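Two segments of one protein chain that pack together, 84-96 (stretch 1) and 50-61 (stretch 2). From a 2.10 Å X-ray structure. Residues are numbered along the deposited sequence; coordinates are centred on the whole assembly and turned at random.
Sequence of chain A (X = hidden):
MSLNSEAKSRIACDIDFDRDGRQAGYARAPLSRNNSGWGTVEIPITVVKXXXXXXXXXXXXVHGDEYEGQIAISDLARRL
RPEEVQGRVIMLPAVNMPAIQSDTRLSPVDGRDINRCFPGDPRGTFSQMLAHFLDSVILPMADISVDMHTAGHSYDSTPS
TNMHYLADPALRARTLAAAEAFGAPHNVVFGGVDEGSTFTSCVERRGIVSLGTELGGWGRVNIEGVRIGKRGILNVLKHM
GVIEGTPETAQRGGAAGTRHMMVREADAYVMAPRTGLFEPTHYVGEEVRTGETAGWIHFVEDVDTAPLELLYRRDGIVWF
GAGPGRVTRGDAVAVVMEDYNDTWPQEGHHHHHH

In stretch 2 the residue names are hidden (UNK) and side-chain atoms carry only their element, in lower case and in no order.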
# COMPACT_ATOMS: atom_id res chain seq x y z
N GLU A 84 1.89 36.51 34.08
CA GLU A 84 0.76 35.90 34.82
C GLU A 84 1.19 34.66 35.60
O GLU A 84 0.38 34.05 36.31
CB GLU A 84 -0.40 35.48 33.89
CG GLU A 84 -0.73 36.39 32.72
CD GLU A 84 -1.62 35.67 31.70
OE1 GLU A 84 -2.76 35.31 32.07
OE2 GLU A 84 -1.17 35.47 30.55
N VAL A 85 2.46 34.28 35.45
CA VAL A 85 2.95 32.97 35.88
C VAL A 85 3.86 33.00 37.12
O VAL A 85 4.76 33.84 37.21
CB VAL A 85 3.63 32.25 34.68
CG1 VAL A 85 4.56 31.12 35.10
CG2 VAL A 85 2.55 31.74 33.74
N GLN A 86 3.58 32.10 38.06
CA GLN A 86 4.46 31.85 39.20
C GLN A 86 4.88 30.39 39.25
O GLN A 86 4.22 29.53 39.86
CB GLN A 86 3.84 32.33 40.53
CG GLN A 86 3.77 33.86 40.66
CD GLN A 86 5.13 34.51 40.85
OE1 GLN A 86 6.00 33.99 41.56
NE2 GLN A 86 5.33 35.67 40.22
N GLY A 87 5.98 30.12 38.56
CA GLY A 87 6.43 28.77 38.33
C GLY A 87 6.78 28.57 36.87
O GLY A 87 7.46 29.41 36.27
N ARG A 88 6.30 27.48 36.29
CA ARG A 88 6.69 27.11 34.92
C ARG A 88 5.61 26.26 34.26
O ARG A 88 5.11 25.30 34.86
CB ARG A 88 8.04 26.39 34.90
CG ARG A 88 8.59 26.15 33.47
CD ARG A 88 10.04 25.64 33.45
NE ARG A 88 10.21 24.54 34.40
CZ ARG A 88 11.35 23.93 34.66
NH1 ARG A 88 11.38 22.96 35.56
NH2 ARG A 88 12.48 24.29 34.04
N VAL A 89 5.26 26.66 33.03
CA VAL A 89 4.30 25.95 32.16
C VAL A 89 5.02 25.52 30.86
O VAL A 89 5.58 26.34 30.14
CB VAL A 89 3.08 26.83 31.81
CG1 VAL A 89 2.02 26.01 31.04
CG2 VAL A 89 2.46 27.44 33.12
N ILE A 90 5.03 24.21 30.63
CA ILE A 90 5.54 23.59 29.40
C ILE A 90 4.38 23.00 28.59
O ILE A 90 3.63 22.16 29.11
CB ILE A 90 6.61 22.54 29.73
CG1 ILE A 90 7.75 23.20 30.53
CG2 ILE A 90 7.16 21.82 28.40
CD1 ILE A 90 8.63 22.24 31.25
N MET A 91 4.24 23.42 27.33
CA MET A 91 3.06 23.13 26.48
C MET A 91 3.50 22.50 25.17
O MET A 91 4.22 23.12 24.41
CB MET A 91 2.25 24.41 26.21
CG MET A 91 1.56 24.95 27.52
SD MET A 91 0.99 26.68 27.50
CE MET A 91 2.58 27.50 27.37
N LEU A 92 3.12 21.23 24.97
CA LEU A 92 3.35 20.50 23.70
C LEU A 92 2.00 20.11 23.22
O LEU A 92 1.55 19.03 23.55
CB LEU A 92 4.25 19.25 23.88
CG LEU A 92 5.74 19.56 24.06
CD1 LEU A 92 6.04 19.98 25.52
CD2 LEU A 92 6.67 18.40 23.67
N PRO A 93 1.33 20.98 22.45
CA PRO A 93 -0.04 20.69 22.04
C PRO A 93 -0.14 19.61 20.98
O PRO A 93 -1.20 19.06 20.78
CB PRO A 93 -0.50 21.99 21.40
CG PRO A 93 0.77 22.60 20.86
CD PRO A 93 1.79 22.29 21.92
N ALA A 94 0.96 19.31 20.31
CA ALA A 94 0.90 18.46 19.12
C ALA A 94 2.12 17.56 19.06
O ALA A 94 3.02 17.78 18.29
CB ALA A 94 0.78 19.35 17.86
N VAL A 95 2.14 16.54 19.92
CA VAL A 95 3.35 15.76 20.15
C VAL A 95 3.70 14.88 18.91
O VAL A 95 4.81 14.92 18.41
CB VAL A 95 3.19 14.87 21.38
CG1 VAL A 95 4.36 13.84 21.49
CG2 VAL A 95 3.14 15.71 22.67
N ASN A 96 2.73 14.10 18.44
CA ASN A 96 2.95 13.12 17.38
C ASN A 96 2.61 13.74 16.04
O ASN A 96 1.59 13.40 15.40
CB ASN A 96 2.06 11.90 17.69
CG ASN A 96 2.48 10.64 16.93
OD1 ASN A 96 3.34 10.67 16.04
ND2 ASN A 96 1.84 9.51 17.28
N UNK A 50 8.33 32.19 35.08
CA UNK A 50 8.39 33.43 35.86
C UNK A 50 8.31 33.11 37.33
O UNK A 50 7.53 32.23 37.76
c UNK A 50 7.24 34.36 35.48
c UNK A 50 7.33 35.75 36.14
o UNK A 50 8.31 36.47 35.95
n UNK A 50 6.29 36.13 36.87
N UNK A 51 9.11 33.83 38.10
CA UNK A 51 8.97 33.86 39.55
C UNK A 51 9.23 32.51 40.14
O UNK A 51 10.21 31.84 39.77
N UNK A 52 8.32 32.08 40.99
CA UNK A 52 8.54 30.91 41.81
C UNK A 52 7.30 30.01 41.88
O UNK A 52 6.20 30.46 42.23
c UNK A 52 8.94 31.37 43.22
o UNK A 52 9.82 30.45 43.82
N UNK A 53 7.49 28.73 41.60
CA UNK A 53 6.37 27.77 41.67
C UNK A 53 6.68 26.45 40.97
O UNK A 53 7.80 26.25 40.50
N UNK A 54 5.69 25.54 40.95
CA UNK A 54 5.83 24.21 40.38
C UNK A 54 5.76 24.24 38.84
O UNK A 54 5.41 25.29 38.24
c UNK A 54 4.35 25.75 41.54
c UNK A 54 4.64 23.44 40.97
c UNK A 54 3.60 24.47 41.21
N UNK A 55 6.14 23.12 38.22
CA UNK A 55 6.11 23.06 36.76
C UNK A 55 4.88 22.25 36.37
O UNK A 55 4.71 21.14 36.87
c UNK A 55 7.24 22.16 34.63
o UNK A 55 8.51 23.34 36.38
c UNK A 55 7.40 22.44 36.17
N UNK A 56 4.05 22.82 35.49
CA UNK A 56 2.91 22.09 34.92
C UNK A 56 3.18 21.72 33.47
O UNK A 56 3.43 22.57 32.65
c UNK A 56 1.27 23.26 36.49
c UNK A 56 1.60 22.93 35.00
c UNK A 56 0.46 22.20 34.30
N UNK A 57 3.12 20.42 33.17
CA UNK A 57 3.37 19.98 31.79
C UNK A 57 2.06 19.56 31.16
O UNK A 57 1.35 18.69 31.70
c UNK A 57 5.13 18.81 29.28
c UNK A 57 4.56 18.02 30.48
c UNK A 57 5.38 16.77 30.78
c UNK A 57 4.41 18.87 31.76
N UNK A 58 1.76 20.16 30.01
CA UNK A 58 0.50 20.00 29.26
C UNK A 58 0.81 19.41 27.90
O UNK A 58 1.55 20.02 27.10
c UNK A 58 -1.55 21.27 31.30
c UNK A 58 -1.14 23.43 30.14
c UNK A 58 -0.21 21.37 29.10
c UNK A 58 -0.60 22.09 30.42
N UNK A 59 0.33 18.19 27.66
CA UNK A 59 0.62 17.53 26.38
C UNK A 59 -0.67 17.23 25.65
O UNK A 59 -1.67 16.89 26.29
c UNK A 59 2.90 16.57 26.98
o UNK A 59 0.88 15.32 27.49
c UNK A 59 1.48 16.22 26.54
N UNK A 60 -0.64 17.39 24.33
CA UNK A 60 -1.75 17.01 23.47
C UNK A 60 -1.24 16.33 22.20
O UNK A 60 -0.05 16.41 21.88
N UNK A 61 -2.13 15.64 21.49
CA UNK A 61 -1.81 15.10 20.17
C UNK A 61 -0.81 13.96 20.23
O UNK A 61 -0.09 13.71 19.26
O HOH W 1 9.61 29.86 37.76

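Position 50 carries two side-chain carbons, the second bearing one oxygen and one nitrogen: an amide. Its nitrogen donates to Val 85 O at 2.8 Å. It is Asn 50, whose backbone also pairs antiparallel with Gly 87: Gly 87 N to Asn 50 O is 2.7 Å, and Asn 50 N to Gly 87 O is 3.1 Å.

Position 51 has no side-chain atoms. Its phi is positive, and a CB would sit 2.3 Å from Gln 86 OE1, so it is Gly 51.

Position 52 has one carbon then one oxygen; its CA-to-CB bond points away from stretch 1. This is Ser 52, which engages through its backbone: Ser 52 N donates to Gln 86 OE1 at 3.1 Å.

Position 53 is bare again. A CB here would fall 1.9 Å from Gln 86 O; it is Gly 53.

At position 54, three carbons close a ring onto the backbone N, which defines Pro 54. The CA-to-CB bond points away, though Pro 54 CD comes within 4.1 Å of Gln 86 O. Pro 54 O accepts from Arg 88 N at 3.1 Å.

Position 55 has one carbon carrying an oxygen and a carbon. The oxygen receives both Arg 88 NE (2.9 Å) and Arg 88 NH1 (3.0 Å), and the carbon branch meets Ile 90 CD1 at 3.7 Å. It is Thr 55.

Position 56 shows three carbons forked at the first, on the same face as Val 89: Val 56. Val 56 N donates to Arg 88 O at 2.8 Å.

Positions 57 and 58 each have four carbons forked at the second. The first packs against Ile 90 and Leu 92, the next against Val 89 and Met 91. They are Leu 57 and Leu 58, on opposite faces.

Position 59 again has a carbon carrying one oxygen and one carbon. Its CB is 4.2 Å from Val 95 CG2, and its carbon branch is 4.3 Å from Leu 92 CB. It is Thr 59.

Positions 60 and 61 have no side chains. At the first, a CB would lie 2.8 Å from Pro 93 O; at the second, phi is positive. They are Gly 60 and Gly 61.

The contact is a parallel strand pair with alternating backbone bonds. Apolar side chains line both faces. Toward the C-terminal ends of the two stretches, Gly 60 O and Gly 61 O accept from Val 95 N (2.9 Å) and Asn 96 N (3.0 Å), while glycines allow close backbone approach at both ends.

Stretch 2 (50-61) NGSGPTVLLTGG
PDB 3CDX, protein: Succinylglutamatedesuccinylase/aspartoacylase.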